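Local coordinates for molybdenum-binding-protein (Azotobacter vinelandii, PDB 1H9M), which binds molybdate in the cytoplasm, carrying several of the ions on a trimer of two-domain subunits, probably for storage and homeostasis, at residues A39-L52 against A132-P144. Residues are numbered along the deposited sequence; the frame is centred on the assembly and turned at random.
Sequences AAVVTLESARSLQL and AVIKASNVILGVP. With MOO (molybdate ion), chain F; MOO (molybdate ion), chain B.
Leu-141 of the C-terminal strand packs against Ala-40 and Val-42 of strand 37-43. Its CB leads toward that strand; CG, anti to the carbonyl carbon (chi1 -68°), comes up against Ala-40 CB and Val-42 CG1. The two methyls then part: CD2 rests 4.0 Å from Ala-40 CB, while CD1 turns to Leu-52 CD1 at 3.9 Å. Two residues on, Val-143 continues the row, its CG1 meeting Leu-52 CD2 and its CG2 pressed tightly on Leu-50 CD2 at 3.4 Å. At the other end Val-139 CB sits 3.7 Å from Ala-40 CB. One hydrogen bond ties the segments, Val-41 N to Ala-136 O (3.0 Å, 164° at the hydrogen), with the donor well above the carbonyl plane. The turn at 135-138 also serves a molybdate: Ala-136 N and Lys-135 NZ both donate to the same ion, Ala-136 N to its O1 at 2.8 Å. A second ion takes Thr-43 N and OG1 on its O4, where helix 44-49 begins with Thr-43 as N-cap; Ala-136 and Lys-135 of the second subunit bind this ion too. The apolar row thus packs together the two outermost strands of one five-stranded OB-like sheet, which the chain re-enters from strand 129-134 of the other sheet, with molybdate sites built between subunits.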
loop_
_atom_site.group_PDB
_atom_site.type_symbol
_atom_site.label_atom_id
_atom_site.label_comp_id
_atom_site.label_asym_id
_atom_site.label_seq_id
_atom_site.Cartn_x
_atom_site.Cartn_y
_atom_site.Cartn_z
ATOM N N ALA A 39 12.798 -0.448 -8.620
ATOM C CA ALA A 39 11.868 -0.764 -9.703
ATOM C C ALA A 39 10.454 -0.251 -9.277
ATOM O O ALA A 39 10.151 -0.458 -8.102
ATOM C CB ALA A 39 11.832 -2.280 -9.903
ATOM N N ALA A 40 9.718 0.221 -10.239
ATOM C CA ALA A 40 8.364 0.634 -9.956
ATOM C C ALA A 40 7.391 0.035 -10.937
ATOM O O ALA A 40 7.746 -0.266 -12.069
ATOM C CB ALA A 40 8.157 2.136 -9.983
ATOM N N VAL A 41 6.183 -0.293 -10.463
ATOM C CA VAL A 41 5.111 -0.700 -11.363
ATOM C C VAL A 41 3.975 0.455 -11.060
ATOM O O VAL A 41 3.543 0.531 -10.495
ATOM C CB VAL A 41 4.487 -2.033 -10.943
ATOM C CG1 VAL A 41 3.370 -2.439 -11.918
ATOM C CG2 VAL A 41 5.557 -3.147 -11.160
ATOM N N VAL A 42 3.779 0.875 -12.552
ATOM C CA VAL A 42 2.726 1.938 -12.638
ATOM C C VAL A 42 1.776 1.510 -13.792
ATOM O O VAL A 42 2.132 0.595 -14.538
ATOM C CB VAL A 42 3.340 3.308 -13.066
ATOM C CG1 VAL A 42 4.110 3.785 -11.844
ATOM C CG2 VAL A 42 4.211 3.314 -14.322
ATOM N N THR A 43 0.608 2.132 -13.929
ATOM C CA THR A 43 -0.239 1.736 -15.088
ATOM C C THR A 43 0.455 2.123 -16.393
ATOM O O THR A 43 1.217 3.074 -16.453
ATOM C CB THR A 43 -1.584 2.394 -15.066
ATOM O OG1 THR A 43 -1.496 3.876 -15.052
ATOM C CG2 THR A 43 -2.340 1.987 -13.785
ATOM N N LEU A 44 0.177 1.313 -17.420
ATOM C CA LEU A 44 0.737 1.647 -18.742
ATOM C C LEU A 44 0.280 3.000 -19.249
ATOM O O LEU A 44 1.040 3.763 -19.853
ATOM C CB LEU A 44 0.280 0.560 -19.730
ATOM C CG LEU A 44 0.807 0.705 -21.168
ATOM C CD1 LEU A 44 2.301 0.824 -21.227
ATOM C CD2 LEU A 44 0.329 -0.518 -21.986
ATOM N N GLU A 45 -0.949 3.364 -18.961
ATOM C CA GLU A 45 -1.465 4.698 -19.300
ATOM C C GLU A 45 -0.631 5.795 -18.657
ATOM O O GLU A 45 -0.180 6.753 -19.320
ATOM C CB GLU A 45 -2.948 4.724 -18.930
ATOM C CG GLU A 45 -3.577 6.107 -19.000
ATOM C CD GLU A 45 -3.632 6.671 -20.406
ATOM O OE1 GLU A 45 -3.289 5.935 -21.348
ATOM O OE2 GLU A 45 -4.014 7.851 -20.578
ATOM N N SER A 46 -0.180 5.596 -17.382
ATOM C CA SER A 46 0.749 6.601 -16.821
ATOM C C SER A 46 2.091 6.581 -17.474
ATOM O O SER A 46 2.752 7.626 -17.650
ATOM C CB SER A 46 0.913 6.333 -15.290
ATOM O OG SER A 46 -0.267 6.796 -14.665
ATOM N N ALA A 47 2.689 5.387 -17.713
ATOM C CA ALA A 47 4.009 5.325 -18.342
ATOM C C ALA A 47 3.943 6.087 -19.689
ATOM O O ALA A 47 4.879 6.838 -19.908
ATOM C CB ALA A 47 4.361 3.867 -18.597
ATOM N N ARG A 48 2.882 5.929 -20.426
ATOM C CA ARG A 48 2.779 6.626 -21.724
ATOM C C ARG A 48 2.479 8.097 -21.567
ATOM O O ARG A 48 3.068 8.922 -22.277
ATOM C CB ARG A 48 1.715 5.868 -22.546
ATOM C CG ARG A 48 2.382 4.507 -22.771
ATOM C CD ARG A 48 2.093 3.759 -24.042
ATOM N NE ARG A 48 0.672 3.501 -24.156
ATOM C CZ ARG A 48 0.076 2.434 -24.648
ATOM N NH1 ARG A 48 0.743 1.391 -25.136
ATOM N NH2 ARG A 48 -1.258 2.414 -24.653
ATOM N N SER A 49 1.600 8.443 -20.634
ATOM C CA SER A 49 1.264 9.854 -20.398
ATOM C C SER A 49 2.460 10.660 -19.931
ATOM O O SER A 49 2.777 11.764 -20.433
ATOM C CB SER A 49 0.164 9.955 -19.345
ATOM O OG SER A 49 -0.160 11.331 -19.247
ATOM N N LEU A 50 3.287 10.113 -19.051
ATOM C CA LEU A 50 4.506 10.724 -18.547
ATOM C C LEU A 50 5.666 10.663 -19.542
ATOM O O LEU A 50 6.745 11.081 -19.212
ATOM C CB LEU A 50 4.939 10.004 -17.240
ATOM C CG LEU A 50 3.965 10.342 -16.049
ATOM C CD1 LEU A 50 4.505 9.655 -14.796
ATOM C CD2 LEU A 50 3.940 11.812 -15.772
ATOM N N GLN A 51 5.455 9.983 -20.654
ATOM C CA GLN A 51 6.500 9.733 -21.661
ATOM C C GLN A 51 7.739 9.084 -21.113
ATOM O O GLN A 51 8.884 9.431 -21.417
ATOM C CB GLN A 51 6.791 11.035 -22.423
ATOM C CG GLN A 51 5.490 11.601 -23.015
ATOM C CD GLN A 51 5.755 12.911 -23.744
ATOM O OE1 GLN A 51 6.281 12.897 -24.851
ATOM N NE2 GLN A 51 5.413 14.034 -23.136
ATOM N N LEU A 52 7.575 8.057 -20.224
ATOM C CA LEU A 52 8.716 7.359 -19.642
ATOM C C LEU A 52 9.471 6.546 -20.698
ATOM O O LEU A 52 8.929 6.058 -21.700
ATOM C CB LEU A 52 8.251 6.417 -18.533
ATOM C CG LEU A 52 7.533 7.187 -17.417
ATOM C CD1 LEU A 52 6.930 6.177 -16.414
ATOM C CD2 LEU A 52 8.358 8.254 -16.687
ATOM N N ALA A 132 15.802 -0.916 3.985
ATOM C CA ALA A 132 14.396 -0.474 3.727
ATOM C C ALA A 132 13.952 -1.386 2.585
ATOM O O ALA A 132 14.682 -1.549 1.624
ATOM C CB ALA A 132 14.393 0.965 3.286
ATOM N N VAL A 133 12.739 -1.931 2.717
ATOM C CA VAL A 133 12.200 -2.850 1.691
ATOM C C VAL A 133 10.917 -2.254 1.132
ATOM O O VAL A 133 10.038 -1.932 1.923
ATOM C CB VAL A 133 11.915 -4.227 2.328
ATOM C CG1 VAL A 133 11.236 -5.142 1.329
ATOM C CG2 VAL A 133 13.207 -4.870 2.831
ATOM N N ILE A 134 10.877 -2.079 -0.206
ATOM C CA ILE A 134 9.667 -1.443 -0.801
ATOM C C ILE A 134 9.248 -2.241 -2.031
ATOM O O ILE A 134 10.013 -2.613 -2.907
ATOM C CB ILE A 134 10.015 -0.030 -1.283
ATOM C CG1 ILE A 134 10.699 0.789 -0.185
ATOM C CG2 ILE A 134 8.769 0.727 -1.774
ATOM C CD1 ILE A 134 11.330 2.074 -0.659
ATOM N N LYS A 135 7.975 -2.723 -1.966
ATOM C CA LYS A 135 7.415 -3.446 -3.109
ATOM C C LYS A 135 7.305 -2.484 -4.269
ATOM O O LYS A 135 6.925 -1.309 -4.191
ATOM C CB LYS A 135 5.980 -3.863 -2.635
ATOM C CG LYS A 135 5.488 -5.042 -3.513
ATOM C CD LYS A 135 4.179 -5.616 -2.962
ATOM C CE LYS A 135 3.496 -6.376 -4.095
ATOM N NZ LYS A 135 3.988 -7.761 -4.289
ATOM N N ALA A 136 7.561 -3.031 -5.499
ATOM C CA ALA A 136 7.545 -2.228 -6.711
ATOM C C ALA A 136 6.220 -1.525 -6.976
ATOM O O ALA A 136 6.168 -0.397 -7.508
ATOM C CB ALA A 136 7.890 -2.975 -8.021
ATOM N N SER A 137 5.111 -2.132 -6.554
ATOM C CA SER A 137 3.801 -1.545 -6.762
ATOM C C SER A 137 3.479 -0.431 -5.791
ATOM O O SER A 137 2.382 0.171 -5.920
ATOM C CB SER A 137 2.743 -2.675 -6.732
ATOM O OG SER A 137 2.840 -3.342 -5.493
ATOM N N ASN A 138 4.377 -0.116 -4.870
ATOM C CA ASN A 138 4.135 0.972 -3.902
ATOM C C ASN A 138 5.019 2.188 -4.232
ATOM O O ASN A 138 5.492 2.886 -3.336
ATOM C CB ASN A 138 4.486 0.518 -2.505
ATOM C CG ASN A 138 3.451 -0.533 -2.050
ATOM O OD1 ASN A 138 3.907 -1.464 -1.372
ATOM N ND2 ASN A 138 2.203 -0.338 -2.451
ATOM N N VAL A 139 5.487 2.262 -5.490
ATOM C CA VAL A 139 6.276 3.434 -5.848
ATOM C C VAL A 139 5.566 4.331 -6.839
ATOM O O VAL A 139 5.228 3.827 -7.954
ATOM C CB VAL A 139 7.619 2.994 -6.438
ATOM C CG1 VAL A 139 8.513 4.225 -6.794
ATOM C CG2 VAL A 139 8.413 2.103 -5.464
ATOM N N ILE A 140 5.370 5.585 -6.491
ATOM C CA ILE A 140 4.753 6.517 -7.457
ATOM C C ILE A 140 5.906 7.209 -8.176
ATOM O O ILE A 140 6.966 7.480 -7.629
ATOM C CB ILE A 140 3.902 7.504 -6.662
ATOM C CG1 ILE A 140 2.617 6.805 -6.198
ATOM C CG2 ILE A 140 3.581 8.721 -7.563
ATOM C CD1 ILE A 140 1.908 7.650 -5.086
ATOM N N LEU A 141 5.709 7.445 -9.523
ATOM C CA LEU A 141 6.810 8.167 -10.178
ATOM C C LEU A 141 6.291 9.545 -10.562
ATOM O O LEU A 141 5.115 9.824 -10.746
ATOM C CB LEU A 141 7.100 7.480 -11.532
ATOM C CG LEU A 141 7.700 6.081 -11.296
ATOM C CD1 LEU A 141 7.992 5.442 -12.714
ATOM C CD2 LEU A 141 8.908 6.066 -10.408
ATOM N N GLY A 142 7.301 10.463 -10.638
ATOM C CA GLY A 142 6.929 11.830 -11.051
ATOM C C GLY A 142 7.933 12.381 -12.092
ATOM O O GLY A 142 9.046 11.902 -12.143
ATOM N N VAL A 143 7.399 13.184 -12.992
ATOM C CA VAL A 143 8.260 13.814 -14.012
ATOM C C VAL A 143 8.076 15.334 -13.873
ATOM O O VAL A 143 7.078 15.940 -13.725
ATOM C CB VAL A 143 8.097 13.398 -15.467
ATOM C CG1 VAL A 143 8.517 11.941 -15.656
ATOM C CG2 VAL A 143 6.715 13.676 -16.025
ATOM N N PRO A 144 9.363 15.901 -14.042
ATOM C CA PRO A 144 9.434 17.369 -13.917
ATOM C C PRO A 144 8.886 18.166 -15.074
ATOM O O PRO A 144 8.194 17.661 -15.961
ATOM C CB PRO A 144 10.916 17.736 -13.816
ATOM C CG PRO A 144 11.629 16.447 -13.619
ATOM C CD PRO A 144 10.817 15.421 -14.325
HETATM MO MO MOO F . -0.221 4.534 -10.976
HETATM O O1 MOO F . -1.702 5.143 -10.291
HETATM O O2 MOO F . 1.280 5.154 -10.239
HETATM O O3 MOO F . -0.128 2.774 -10.593
HETATM O O4 MOO F . -0.173 4.549 -12.765
HETATM MO MO MOO B . 7.345 -7.079 -6.085
HETATM O O1 MOO B . 8.349 -5.694 -5.756
HETATM O O2 MOO B . 6.850 -8.028 -4.657
HETATM O O3 MOO B . 5.763 -6.470 -6.698
HETATM O O4 MOO B . 7.920 -8.106 -7.434
#